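Local coordinates for protein D-aminoacid aminotransferase-like PLP-dependent enzyme (Haemophilus somnus, PDB 3CEB) that is a putative 4-amino-4-deoxychorismate lyase of the class IV aminotransferase family that carries pyridoxal phosphate as a Schiff base on a lysine, at residues R88-V93 with E122-R127; F94-D99 with I126-V131; C134-L139 with I185-A190; T149-L154 with A171-F176. All blocks are in the same frame, centred on the assembly; numbering follows the deposited sequence.

Contact 1 of 4, residues R88-V93 with E122-R127; sequences RTFKPV and EIMIIR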
loop_
_atom_site.group_PDB
_atom_site.type_symbol
_atom_site.label_atom_id
_atom_site.label_comp_id
_atom_site.label_asym_id
_atom_site.label_seq_id
_atom_site.Cartn_x
_atom_site.Cartn_y
_atom_site.Cartn_z
ATOM N N ARG A 88 -5.539 -10.452 11.123
ATOM C CA ARG A 88 -6.954 -10.747 11.373
ATOM C C ARG A 88 -7.748 -9.798 12.280
ATOM O O ARG A 88 -8.966 -9.771 12.220
ATOM C CB ARG A 88 -7.059 -12.153 11.952
ATOM C CG ARG A 88 -7.002 -13.196 10.876
ATOM C CD ARG A 88 -6.477 -14.445 11.421
ATOM N NE ARG A 88 -6.582 -15.537 10.457
ATOM C CZ ARG A 88 -5.877 -16.660 10.576
ATOM N NH1 ARG A 88 -5.009 -16.771 11.575
ATOM N NH2 ARG A 88 -6.001 -17.648 9.699
ATOM N N THR A 89 -7.068 -9.072 13.156
ATOM C CA THR A 89 -7.738 -8.205 14.118
ATOM C C THR A 89 -7.157 -6.847 13.939
ATOM O O THR A 89 -5.972 -6.716 13.623
ATOM C CB THR A 89 -7.565 -8.671 15.566
ATOM O OG1 THR A 89 -6.176 -8.805 15.846
ATOM C CG2 THR A 89 -8.229 -9.992 15.794
ATOM N N PHE A 90 -8.022 -5.840 14.090
ATOM C CA PHE A 90 -7.703 -4.430 13.793
ATOM C C PHE A 90 -8.224 -3.454 14.833
ATOM O O PHE A 90 -9.399 -3.380 15.068
ATOM C CB PHE A 90 -8.286 -4.057 12.425
ATOM C CG PHE A 90 -7.717 -4.865 11.288
ATOM C CD1 PHE A 90 -8.203 -6.101 10.995
ATOM C CD2 PHE A 90 -6.689 -4.379 10.527
ATOM C CE1 PHE A 90 -7.666 -6.832 9.976
ATOM C CE2 PHE A 90 -6.172 -5.101 9.512
ATOM C CZ PHE A 90 -6.652 -6.325 9.236
ATOM N N LYS A 91 -7.318 -2.695 15.428
ATOM C CA LYS A 91 -7.681 -1.699 16.440
ATOM C C LYS A 91 -8.091 -0.364 15.833
ATOM O O LYS A 91 -7.326 0.257 15.092
ATOM C CB LYS A 91 -6.537 -1.474 17.433
ATOM C CG LYS A 91 -6.869 -0.457 18.531
ATOM C CD LYS A 91 -8.077 -0.810 19.414
ATOM C CE LYS A 91 -7.635 -1.198 20.835
ATOM N NZ LYS A 91 -8.825 -1.410 21.729
ATOM N N PRO A 92 -9.311 0.090 16.155
ATOM C CA PRO A 92 -9.673 1.397 15.609
ATOM C C PRO A 92 -8.842 2.489 16.284
ATOM O O PRO A 92 -8.733 2.506 17.504
ATOM C CB PRO A 92 -11.171 1.535 15.949
ATOM C CG PRO A 92 -11.602 0.245 16.485
ATOM C CD PRO A 92 -10.417 -0.539 16.893
ATOM N N VAL A 93 -8.228 3.353 15.482
ATOM C CA VAL A 93 -7.422 4.443 16.013
ATOM C C VAL A 93 -7.973 5.746 15.420
ATOM O O VAL A 93 -8.193 5.860 14.223
ATOM C CB VAL A 93 -5.896 4.205 15.717
ATOM C CG1 VAL A 93 -5.065 5.369 16.185
ATOM C CG2 VAL A 93 -5.428 2.969 16.411
ATOM N N GLU A 122 -3.074 -5.162 13.971
ATOM C CA GLU A 122 -2.810 -3.965 13.211
ATOM C C GLU A 122 -3.893 -2.933 13.556
ATOM O O GLU A 122 -4.665 -3.128 14.515
ATOM C CB GLU A 122 -2.664 -4.404 11.750
ATOM C CG GLU A 122 -2.473 -3.429 10.638
ATOM C CD GLU A 122 -1.388 -2.394 10.741
ATOM O OE1 GLU A 122 -0.192 -2.604 10.447
ATOM O OE2 GLU A 122 -1.806 -1.269 10.954
ATOM N N ILE A 123 -3.924 -1.799 12.865
ATOM C CA ILE A 123 -4.860 -0.747 13.260
ATOM C C ILE A 123 -5.790 -0.425 12.124
ATOM O O ILE A 123 -5.640 -0.928 11.016
ATOM C CB ILE A 123 -4.185 0.568 13.765
ATOM C CG1 ILE A 123 -3.351 1.237 12.656
ATOM C CG2 ILE A 123 -3.343 0.282 14.980
ATOM C CD1 ILE A 123 -2.662 2.545 13.050
HETATM N N MSE A 124 -6.738 0.442 12.421
HETATM C CA MSE A 124 -7.727 0.859 11.465
HETATM C C MSE A 124 -7.964 2.342 11.720
HETATM O O MSE A 124 -8.490 2.729 12.751
HETATM C CB MSE A 124 -8.971 0.013 11.684
HETATM C CG MSE A 124 -10.139 0.404 10.840
HETATM SE SE MSE A 124 -11.597 -0.868 10.957
HETATM C CE MSE A 124 -10.844 -2.129 9.725
ATOM N N ILE A 125 -7.487 3.178 10.807
ATOM C CA ILE A 125 -7.493 4.618 11.028
ATOM C C ILE A 125 -8.831 5.258 10.664
ATOM O O ILE A 125 -9.268 5.252 9.497
ATOM C CB ILE A 125 -6.362 5.293 10.251
ATOM C CG1 ILE A 125 -4.994 4.736 10.701
ATOM C CG2 ILE A 125 -6.413 6.800 10.473
ATOM C CD1 ILE A 125 -3.877 5.010 9.766
ATOM N N ILE A 126 -9.458 5.820 11.685
ATOM C CA ILE A 126 -10.699 6.527 11.553
ATOM C C ILE A 126 -10.388 8.006 11.497
ATOM O O ILE A 126 -9.977 8.613 12.493
ATOM C CB ILE A 126 -11.618 6.243 12.747
ATOM C CG1 ILE A 126 -11.715 4.728 12.937
ATOM C CG2 ILE A 126 -12.978 6.870 12.528
ATOM C CD1 ILE A 126 -12.089 4.030 11.662
ATOM N N ARG A 127 -10.612 8.576 10.317
ATOM C CA ARG A 127 -10.331 9.970 10.044
ATOM C C ARG A 127 -11.602 10.680 9.620
ATOM O O ARG A 127 -12.195 10.360 8.581
ATOM C CB ARG A 127 -9.294 10.056 8.921
ATOM C CG ARG A 127 -8.903 11.465 8.477
ATOM C CD ARG A 127 -8.106 11.462 7.180
ATOM N NE ARG A 127 -7.765 12.817 6.791
ATOM C CZ ARG A 127 -8.575 13.641 6.130
ATOM N NH1 ARG A 127 -9.760 13.232 5.745
ATOM N NH2 ARG A 127 -8.200 14.871 5.835
#
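Val93 and Ile123 meet on one face of a two-stranded parallel pairing, where Val93 CG2 lies 3.7 Å from Ile123 CG2. Val93 CG1 stands anti to the backbone N (chi1 176°), which puts CG2 beside that N and facing the isoleucine branch. Leu113 of helix 108-114 touches both side chains and covers this patch. The other face carries Phe90, Pro92, Glu122 and Met124. There Met124, a selenomethionine, brings its CB to 4.2 Å from Phe90 CB, and Leu139 and Ile185 pack on this pair from the neighbouring sheet. The Phe90 ring turns its edge to the backbone: Ile123 O lies in the ring plane, 3.6 Å from Phe90 CD2.

Between the faces runs the parallel ladder of strands 90-93 and 122-127. Lys91 N binds Glu122 O at 2.8 Å, and Lys91 O takes the N-H of Met124 at 2.7 Å, the donor standing 41° above the carbonyl plane. Val93 continues the ladder, its N bonded to Met124 O and its O to Ile126 N. Pro92, without an N-H, falls at a position whose N points away from strand 122-127 and costs the ladder nothing.

Polar groups gather at the start of the strands. Lys91 sends its bent chain away to a salt bridge with Glu118. Glu122 folds back (chi2 52°), and its OE2 accepts the N-H of Ile123 at 2.9 Å as well as that of Ser135. Two backbone donors thus satisfy one oxygen of a buried carboxylate and tie the start of strand 122-127 to the loop at Ser135.

Contact 2 of 4, residues F94-D99 with I126-V131; sequences FCDHID and IRQGKV. With SO4 (sulfate ion), chain E.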
loop_
_atom_site.group_PDB
_atom_site.type_symbol
_atom_site.label_atom_id
_atom_site.label_comp_id
_atom_site.label_asym_id
_atom_site.label_seq_id
_atom_site.Cartn_x
_atom_site.Cartn_y
_atom_site.Cartn_z
ATOM N N PHE A 94 -8.226 6.722 16.273
ATOM C CA PHE A 94 -8.866 7.963 15.835
ATOM C C PHE A 94 -7.852 9.045 15.570
ATOM O O PHE A 94 -7.118 9.479 16.447
ATOM C CB PHE A 94 -9.927 8.402 16.867
ATOM C CG PHE A 94 -11.023 7.420 16.999
ATOM C CD1 PHE A 94 -12.109 7.472 16.154
ATOM C CD2 PHE A 94 -10.916 6.365 17.884
ATOM C CE1 PHE A 94 -13.097 6.514 16.228
ATOM C CE2 PHE A 94 -11.892 5.417 17.976
ATOM C CZ PHE A 94 -12.987 5.480 17.142
ATOM N N CYS A 95 -7.805 9.466 14.328
ATOM C CA CYS A 95 -6.882 10.489 13.926
ATOM C C CYS A 95 -7.411 11.326 12.763
ATOM O O CYS A 95 -7.423 10.898 11.618
ATOM C CB CYS A 95 -5.591 9.822 13.549
ATOM S SG CYS A 95 -4.333 10.973 13.031
ATOM N N ASP A 96 -7.806 12.545 13.075
ATOM C CA ASP A 96 -8.472 13.437 12.118
ATOM C C ASP A 96 -7.536 14.281 11.264
ATOM O O ASP A 96 -7.966 14.946 10.328
ATOM C CB ASP A 96 -9.381 14.405 12.865
ATOM C CG ASP A 96 -10.614 13.747 13.399
ATOM O OD1 ASP A 96 -10.924 12.622 12.983
ATOM O OD2 ASP A 96 -11.314 14.380 14.215
ATOM N N HIS A 97 -6.266 14.295 11.617
ATOM C CA HIS A 97 -5.320 15.117 10.887
ATOM C C HIS A 97 -4.122 14.322 10.529
ATOM O O HIS A 97 -3.169 14.273 11.304
ATOM C CB HIS A 97 -4.875 16.297 11.730
ATOM C CG HIS A 97 -5.971 17.268 12.006
ATOM N ND1 HIS A 97 -6.847 17.684 11.021
ATOM C CD2 HIS A 97 -6.337 17.904 13.147
ATOM C CE1 HIS A 97 -7.713 18.533 11.551
ATOM N NE2 HIS A 97 -7.420 18.690 12.834
ATOM N N ILE A 98 -4.202 13.686 9.368
ATOM C CA ILE A 98 -3.142 12.860 8.843
ATOM C C ILE A 98 -3.250 12.885 7.329
ATOM O O ILE A 98 -4.326 12.668 6.803
ATOM C CB ILE A 98 -3.237 11.414 9.392
ATOM C CG1 ILE A 98 -2.232 10.495 8.680
ATOM C CG2 ILE A 98 -4.629 10.866 9.213
ATOM C CD1 ILE A 98 -2.122 9.084 9.261
ATOM N N ASP A 99 -2.164 13.230 6.640
ATOM C CA ASP A 99 -2.123 13.184 5.180
ATOM C C ASP A 99 -1.111 12.142 4.822
ATOM O O ASP A 99 0.068 12.288 5.108
ATOM C CB ASP A 99 -1.714 14.530 4.556
ATOM C CG ASP A 99 -1.337 14.435 2.983
ATOM O OD1 ASP A 99 -1.404 13.412 2.295
ATOM O OD2 ASP A 99 -0.937 15.453 2.399
ATOM N N ILE A 126 -9.458 5.820 11.685
ATOM C CA ILE A 126 -10.699 6.527 11.553
ATOM C C ILE A 126 -10.388 8.006 11.497
ATOM O O ILE A 126 -9.977 8.613 12.493
ATOM C CB ILE A 126 -11.618 6.243 12.747
ATOM C CG1 ILE A 126 -11.715 4.728 12.937
ATOM C CG2 ILE A 126 -12.978 6.870 12.528
ATOM C CD1 ILE A 126 -12.089 4.030 11.662
ATOM N N ARG A 127 -10.612 8.576 10.317
ATOM C CA ARG A 127 -10.331 9.970 10.044
ATOM C C ARG A 127 -11.602 10.680 9.620
ATOM O O ARG A 127 -12.195 10.360 8.581
ATOM C CB ARG A 127 -9.294 10.056 8.921
ATOM C CG ARG A 127 -8.903 11.465 8.477
ATOM C CD ARG A 127 -8.106 11.462 7.180
ATOM N NE ARG A 127 -7.765 12.817 6.791
ATOM C CZ ARG A 127 -8.575 13.641 6.130
ATOM N NH1 ARG A 127 -9.760 13.232 5.745
ATOM N NH2 ARG A 127 -8.200 14.871 5.835
ATOM N N GLN A 128 -12.004 11.652 10.434
ATOM C CA GLN A 128 -13.139 12.492 10.114
ATOM C C GLN A 128 -14.345 11.623 9.841
ATOM O O GLN A 128 -15.027 11.797 8.845
ATOM C CB GLN A 128 -12.798 13.386 8.916
ATOM C CG GLN A 128 -11.926 14.570 9.362
ATOM C CD GLN A 128 -11.355 15.432 8.223
ATOM O OE1 GLN A 128 -12.055 15.782 7.271
ATOM N NE2 GLN A 128 -10.074 15.793 8.344
ATOM N N GLY A 129 -14.531 10.643 10.725
ATOM C CA GLY A 129 -15.713 9.768 10.788
ATOM C C GLY A 129 -15.655 8.564 9.858
ATOM O O GLY A 129 -16.531 7.685 9.872
ATOM N N LYS A 130 -14.611 8.519 9.039
ATOM C CA LYS A 130 -14.537 7.513 8.000
ATOM C C LYS A 130 -13.426 6.509 8.257
ATOM O O LYS A 130 -12.384 6.833 8.840
ATOM C CB LYS A 130 -14.451 8.197 6.621
ATOM C CG LYS A 130 -15.432 9.371 6.504
ATOM C CD LYS A 130 -15.839 9.805 5.128
ATOM C CE LYS A 130 -16.015 11.353 5.120
ATOM N N VAL A 131 -13.710 5.262 7.882
ATOM C CA VAL A 131 -12.721 4.195 7.909
ATOM C C VAL A 131 -11.818 4.431 6.694
ATOM O O VAL A 131 -12.299 4.579 5.559
ATOM C CB VAL A 131 -13.362 2.791 7.776
ATOM C CG1 VAL A 131 -12.277 1.695 7.732
ATOM C CG2 VAL A 131 -14.350 2.564 8.882
HETATM S S SO4 E . -6.240 14.328 15.673
HETATM O O1 SO4 E . -5.446 14.065 14.473
HETATM O O2 SO4 E . -7.442 13.484 15.727
HETATM O O3 SO4 E . -6.640 15.748 15.584
HETATM O O4 SO4 E . -5.424 14.010 16.849
#
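Phe94 and Ile126 form the close-packed end of this contact, lying side by side and pointing the same way. Phe94 CD1 comes to 3.7 Å from Ile126 CB, and CE1 of the same ring also meets the isoleucine CG2. Phe176 adds its ring to this cluster, edge-to-face with Phe94. Next to it Cys95 N donates to Ile126 O at 3.0 Å, extending the parallel pairing of strands 90-94 and 122-127 by one bond. Beyond it segment 94-99 leaves the sheet as a loop, while 126-131 reverses in a type I' beta turn from Arg127 to Lys130, the beta hairpin linking strands 122-127 and 130-131.

The turn is gripped through Asp96 on the solvent side. Gln128 N meets Asp96 OD1 at 2.9 Å from above the carboxylate plane, and Gln128 NE2 reaches back to Asp96 O at 3.0 Å, in the plane of that carbonyl. The Arg127 arm is held more loosely. Its CB lies 3.4 Å from Cys95 O; the chain then runs extended to NE, which makes a weak bond to Ile98 O. A sulfate, probably from the crystallisation liquor, accepts Asp96 N on O2 at 2.8 Å and His97 N on O1 at 3.0 Å.

Contact 3 of 4, residues C134-L139 with I185-A190; sequences CSIGNL and IRLINA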
loop_
_atom_site.group_PDB
_atom_site.type_symbol
_atom_site.label_atom_id
_atom_site.label_comp_id
_atom_site.label_asym_id
_atom_site.label_seq_id
_atom_site.Cartn_x
_atom_site.Cartn_y
_atom_site.Cartn_z
ATOM N N CYS A 134 -5.196 0.843 7.198
ATOM C CA CYS A 134 -4.381 0.384 8.322
ATOM C C CYS A 134 -2.993 1.043 8.128
ATOM O O CYS A 134 -2.829 1.830 7.207
ATOM C CB CYS A 134 -4.287 -1.143 8.453
ATOM S SG CYS A 134 -3.440 -1.989 7.144
ATOM N N SER A 135 -2.015 0.753 8.994
ATOM C CA SER A 135 -0.747 1.494 8.946
ATOM C C SER A 135 0.064 1.116 7.743
ATOM O O SER A 135 0.835 1.932 7.264
ATOM C CB SER A 135 0.131 1.275 10.174
ATOM O OG SER A 135 0.927 0.118 10.018
ATOM N N ILE A 136 -0.109 -0.109 7.240
ATOM C CA ILE A 136 0.720 -0.586 6.103
ATOM C C ILE A 136 -0.072 -0.874 4.825
ATOM O O ILE A 136 0.498 -1.261 3.823
ATOM C CB ILE A 136 1.557 -1.856 6.428
ATOM C CG1 ILE A 136 0.625 -3.039 6.647
ATOM C CG2 ILE A 136 2.496 -1.647 7.611
ATOM C CD1 ILE A 136 1.365 -4.356 7.054
ATOM N N GLY A 137 -1.387 -0.704 4.832
ATOM C CA GLY A 137 -2.158 -1.030 3.635
ATOM C C GLY A 137 -3.566 -0.499 3.674
ATOM O O GLY A 137 -3.951 0.239 4.601
ATOM N N ASN A 138 -4.324 -0.819 2.640
ATOM C CA ASN A 138 -5.714 -0.476 2.626
ATOM C C ASN A 138 -6.533 -1.581 3.338
ATOM O O ASN A 138 -6.020 -2.640 3.692
ATOM C CB ASN A 138 -6.220 -0.266 1.187
ATOM C CG ASN A 138 -5.524 0.879 0.480
ATOM O OD1 ASN A 138 -4.849 0.673 -0.537
ATOM N ND2 ASN A 138 -5.666 2.093 1.014
ATOM N N LEU A 139 -7.836 -1.342 3.490
ATOM C CA LEU A 139 -8.705 -2.310 4.145
ATOM C C LEU A 139 -9.903 -2.719 3.286
ATOM O O LEU A 139 -10.390 -1.951 2.454
ATOM C CB LEU A 139 -9.154 -1.778 5.513
ATOM C CG LEU A 139 -8.091 -1.558 6.588
ATOM C CD1 LEU A 139 -8.683 -0.710 7.674
ATOM C CD2 LEU A 139 -7.461 -2.845 7.156
ATOM N N ILE A 185 -12.836 -8.340 8.412
ATOM C CA ILE A 185 -11.921 -7.281 7.999
ATOM C C ILE A 185 -10.596 -7.871 7.569
ATOM O O ILE A 185 -10.085 -8.788 8.207
ATOM C CB ILE A 185 -11.561 -6.308 9.178
ATOM C CG1 ILE A 185 -12.823 -5.851 9.933
ATOM C CG2 ILE A 185 -10.720 -5.109 8.662
ATOM C CD1 ILE A 185 -12.557 -4.830 10.995
ATOM N N ARG A 186 -10.021 -7.351 6.497
ATOM C CA ARG A 186 -8.697 -7.792 6.091
ATOM C C ARG A 186 -7.888 -6.670 5.516
ATOM O O ARG A 186 -8.431 -5.627 5.142
ATOM C CB ARG A 186 -8.755 -8.903 5.052
ATOM C CG ARG A 186 -9.092 -10.234 5.631
ATOM C CD ARG A 186 -8.832 -11.295 4.599
ATOM N NE ARG A 186 -9.799 -12.390 4.685
ATOM C CZ ARG A 186 -9.867 -13.403 3.816
ATOM N NH1 ARG A 186 -8.998 -13.449 2.803
ATOM N NH2 ARG A 186 -10.799 -14.361 3.959
ATOM N N LEU A 187 -6.584 -6.860 5.473
ATOM C CA LEU A 187 -5.736 -5.930 4.809
ATOM C C LEU A 187 -5.313 -6.286 3.401
ATOM O O LEU A 187 -5.194 -7.407 3.058
ATOM C CB LEU A 187 -4.597 -5.476 5.707
ATOM C CG LEU A 187 -3.301 -6.217 5.929
ATOM C CD1 LEU A 187 -2.526 -6.400 4.714
ATOM C CD2 LEU A 187 -2.552 -5.427 6.868
ATOM N N ILE A 188 -5.136 -5.296 2.573
ATOM C CA ILE A 188 -4.555 -5.530 1.246
ATOM C C ILE A 188 -3.397 -4.539 0.999
ATOM O O ILE A 188 -3.452 -3.369 1.394
ATOM C CB ILE A 188 -5.579 -5.376 0.083
ATOM C CG1 ILE A 188 -6.247 -4.008 0.142
ATOM C CG2 ILE A 188 -6.605 -6.487 0.037
ATOM C CD1 ILE A 188 -7.069 -3.720 -1.152
ATOM N N ASN A 189 -2.331 -5.023 0.381
ATOM C CA ASN A 189 -1.300 -4.122 -0.081
ATOM C C ASN A 189 -0.432 -4.877 -1.072
ATOM O O ASN A 189 -0.784 -6.014 -1.468
ATOM C CB ASN A 189 -0.485 -3.482 1.065
ATOM C CG ASN A 189 0.266 -4.508 1.903
ATOM O OD1 ASN A 189 0.452 -5.661 1.500
ATOM N ND2 ASN A 189 0.723 -4.080 3.055
ATOM N N ALA A 190 0.668 -4.258 -1.502
ATOM C CA ALA A 190 1.505 -4.893 -2.551
ATOM C C ALA A 190 1.888 -6.324 -2.139
ATOM O O ALA A 190 1.972 -7.220 -3.003
ATOM C CB ALA A 190 2.749 -4.059 -2.869
#
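Leu139 and Leu187 face each other across an antiparallel pairing of strands 138-143 and 185-188, within a mixed sheet of this class IV aminotransferase fold. They occupy a non-hydrogen-bonded pair and their side chains cross obliquely, Leu139 CD2 lying 4.2 Å from Leu187 CB. The same methyl also approaches Ile185 CG2, and Phe90 touches all three residues from strand 90-94. The Leu187 side chain rises between its own N and carbonyl carbon (chi1 83°). From there its CD2 branch turns toward the loop before strand 138-143, reaching Cys134 SG at 3.6 Å and, slantwise, Ile136 CG1.

On the reverse face Asn138 and Ile188 are directly paired at the hydrogen-bonded position, with Asn138 CB 3.9 Å from Ile188 CG1. Their backbones exchange two bonds, Asn138 N to Ile188 O and Ile188 N to Asn138 O. The Asn138 amide is used elsewhere: its ND2 donates to Leu155 O. Ile188 packs on helix 158-165.

Just before strand 138-143, Gly137 brings its CA within 3.5 Å of Ile188 O, an approach that the lack of a side chain permits. Around this point the segments border the cofactor: Ala190 N is bonded to a phosphate oxygen of the pyridoxal-lysine at position 103, and Ser135 O makes a weak bond to its O3. Asn189 completes the join. Its OD1 is bonded to Asn192, while ND2 sits 3.7 Å from Ile136 CG1 and donates to Ile136 O at 2.9 Å, a nearly straight bond (171°) that arrives 56° above the carbonyl plane.

Contact 4 of 4, residues T149-L154 with A171-F176; sequences TPDKPL and AREIFF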
loop_
_atom_site.group_PDB
_atom_site.type_symbol
_atom_site.label_atom_id
_atom_site.label_comp_id
_atom_site.label_asym_id
_atom_site.label_seq_id
_atom_site.Cartn_x
_atom_site.Cartn_y
_atom_site.Cartn_z
ATOM N N THR A 149 -14.311 -1.865 -0.119
ATOM C CA THR A 149 -13.205 -1.054 0.387
ATOM C C THR A 149 -13.649 0.403 0.410
ATOM O O THR A 149 -14.468 0.789 -0.419
ATOM C CB THR A 149 -11.934 -1.256 -0.492
ATOM O OG1 THR A 149 -10.796 -0.732 0.179
ATOM C CG2 THR A 149 -12.077 -0.614 -1.891
ATOM N N PRO A 150 -13.097 1.221 1.331
ATOM C CA PRO A 150 -13.447 2.640 1.457
ATOM C C PRO A 150 -13.161 3.450 0.214
ATOM O O PRO A 150 -12.048 3.371 -0.324
ATOM C CB PRO A 150 -12.526 3.109 2.577
ATOM C CG PRO A 150 -12.239 1.898 3.335
ATOM C CD PRO A 150 -12.208 0.787 2.419
ATOM N N ASP A 151 -14.140 4.214 -0.257
ATOM C CA ASP A 151 -13.897 5.028 -1.454
ATOM C C ASP A 151 -12.918 6.161 -1.167
ATOM O O ASP A 151 -12.330 6.651 -2.104
ATOM C CB ASP A 151 -15.179 5.539 -2.192
ATOM C CG ASP A 151 -15.971 6.538 -1.386
ATOM O OD1 ASP A 151 -15.665 6.663 -0.173
ATOM O OD2 ASP A 151 -16.902 7.178 -1.937
ATOM N N LYS A 152 -12.706 6.530 0.106
ATOM C CA LYS A 152 -11.691 7.586 0.477
ATOM C C LYS A 152 -10.577 7.141 1.387
ATOM O O LYS A 152 -10.544 7.507 2.544
ATOM C CB LYS A 152 -12.332 8.749 1.213
ATOM C CG LYS A 152 -12.436 9.988 0.374
ATOM C CD LYS A 152 -12.756 9.639 -1.105
ATOM C CE LYS A 152 -12.822 10.901 -1.979
ATOM N NZ LYS A 152 -12.895 10.548 -3.421
ATOM N N PRO A 153 -9.643 6.370 0.868
ATOM C CA PRO A 153 -8.583 5.858 1.720
ATOM C C PRO A 153 -7.543 6.947 1.980
ATOM O O PRO A 153 -7.625 8.010 1.384
ATOM C CB PRO A 153 -7.978 4.779 0.858
ATOM C CG PRO A 153 -8.110 5.391 -0.560
ATOM C CD PRO A 153 -9.423 6.089 -0.563
ATOM N N LEU A 154 -6.568 6.708 2.843
ATOM C CA LEU A 154 -5.523 7.705 3.005
ATOM C C LEU A 154 -4.720 7.632 1.719
ATOM O O LEU A 154 -4.497 8.633 1.067
ATOM C CB LEU A 154 -4.615 7.403 4.188
ATOM C CG LEU A 154 -5.277 7.341 5.550
ATOM C CD1 LEU A 154 -4.256 7.066 6.676
ATOM C CD2 LEU A 154 -6.089 8.653 5.774
ATOM N N ALA A 171 -15.803 -0.259 -4.268
ATOM C CA ALA A 171 -15.500 0.962 -3.493
ATOM C C ALA A 171 -16.786 1.577 -2.949
ATOM O O ALA A 171 -17.774 1.679 -3.631
ATOM C CB ALA A 171 -14.720 1.959 -4.325
ATOM N N ARG A 172 -16.758 1.941 -1.685
ATOM C CA ARG A 172 -17.903 2.562 -1.046
ATOM C C ARG A 172 -17.524 3.401 0.152
ATOM O O ARG A 172 -16.591 3.095 0.868
ATOM C CB ARG A 172 -18.888 1.517 -0.525
ATOM C CG ARG A 172 -19.577 0.669 -1.564
ATOM C CD ARG A 172 -21.016 0.531 -1.097
ATOM N NE ARG A 172 -21.675 -0.752 -1.356
ATOM C CZ ARG A 172 -21.880 -1.699 -0.428
ATOM N NH1 ARG A 172 -21.458 -1.558 0.831
ATOM N NH2 ARG A 172 -22.512 -2.807 -0.759
ATOM N N GLU A 173 -18.324 4.415 0.412
ATOM C CA GLU A 173 -18.094 5.251 1.561
ATOM C C GLU A 173 -18.404 4.450 2.829
ATOM O O GLU A 173 -19.480 3.907 2.956
ATOM C CB GLU A 173 -18.929 6.540 1.469
ATOM C CG GLU A 173 -18.658 7.422 2.635
ATOM C CD GLU A 173 -19.095 8.851 2.449
ATOM O OE1 GLU A 173 -20.048 9.078 1.689
ATOM O OE2 GLU A 173 -18.489 9.745 3.100
ATOM N N ILE A 174 -17.454 4.366 3.752
ATOM C CA ILE A 174 -17.648 3.586 4.978
ATOM C C ILE A 174 -17.413 4.407 6.212
ATOM O O ILE A 174 -16.292 4.714 6.571
ATOM C CB ILE A 174 -16.681 2.388 5.075
ATOM C CG1 ILE A 174 -16.863 1.433 3.892
ATOM C CG2 ILE A 174 -16.899 1.639 6.376
ATOM C CD1 ILE A 174 -15.803 0.280 3.864
ATOM N N PHE A 175 -18.485 4.751 6.884
ATOM C CA PHE A 175 -18.370 5.496 8.142
ATOM C C PHE A 175 -18.055 4.514 9.205
ATOM O O PHE A 175 -18.349 3.342 9.058
ATOM C CB PHE A 175 -19.654 6.230 8.503
ATOM C CG PHE A 175 -19.974 7.344 7.577
ATOM C CD1 PHE A 175 -20.699 7.118 6.427
ATOM C CD2 PHE A 175 -19.550 8.627 7.841
ATOM C CE1 PHE A 175 -20.979 8.159 5.551
ATOM C CE2 PHE A 175 -19.850 9.666 6.964
ATOM C CZ PHE A 175 -20.546 9.425 5.817
ATOM N N PHE A 176 -17.457 5.004 10.280
ATOM C CA PHE A 176 -17.123 4.162 11.397
ATOM C C PHE A 176 -18.349 3.430 11.929
ATOM O O PHE A 176 -18.301 2.264 12.346
ATOM C CB PHE A 176 -16.518 5.011 12.481
ATOM C CG PHE A 176 -16.143 4.228 13.684
ATOM C CD1 PHE A 176 -15.203 3.201 13.576
ATOM C CD2 PHE A 176 -16.745 4.479 14.911
ATOM C CE1 PHE A 176 -14.853 2.446 14.684
ATOM C CE2 PHE A 176 -16.400 3.746 16.014
ATOM C CZ PHE A 176 -15.450 2.730 15.912
HETATM O O HOH W 1 -15.022 5.995 2.716
#
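Asp151 and Thr149, with Ala171 opposite them, have the most surface covered where strand 146-150 runs parallel to strand 170-172. Thr149 O is the hub of the first step: Arg172 N donates to it at 2.9 Å, and Ala171 CA lies 3.2 Å away in a C-H...O contact. Thr149 CG2 leans over Ala171 CA, while its hydroxyl OG1 is bonded to Leu139 O in the adjoining strand. Ala171 CB also touches Asp151 CB, at 4.2 Å.

Asp151 leaves the strand but still binds back, its N meeting Arg172 O at 2.9 Å with the donor 71° above the carbonyl plane. Its chi1 of 67° sets CG between the backbone N and the carbonyl carbon, 3.6 Å from Glu173 N; Asp151 OD1 lies 3.3 Å from Glu173 CA. A water donates to Asp151 OD1 and accepts the N-H of Ile174, bridging the two segments. Elsewhere in the contact, Ile174 CD1 abuts the Pro150 ring, 3.9 Å from Pro150 CD.

These strands are the arms of a beta-alpha-beta unit connected by helix 158-165, whose Leu164 touches Ala171; Phe141 of strand 138-143 packs on Pro150 and Ile174.

Overall arrangement
From the N terminus, the antiparallel sheet of strands 7-14, 17-18, 63-70 and 75-82 precedes all four contacts. Contact 1 closes a loop holding helix 108-114 by pairing strands 90-94 and 122-127. Contact 2 prolongs it at the far end, sharing Ile126 and Arg127. After both have closed, contact 3 opens at 134-139 and returns at 185-190, and contact 4 is nested inside its loop, closing the beta-alpha-beta unit around helix 158-165. The sheet of contact 1 packs against that of contacts 3 and 4, in which strands 138-143 and 146-150 are neighbours. Contacts 2 and 4 touch through Gly129 O with Phe176 N and Val131 N with Ile174 O.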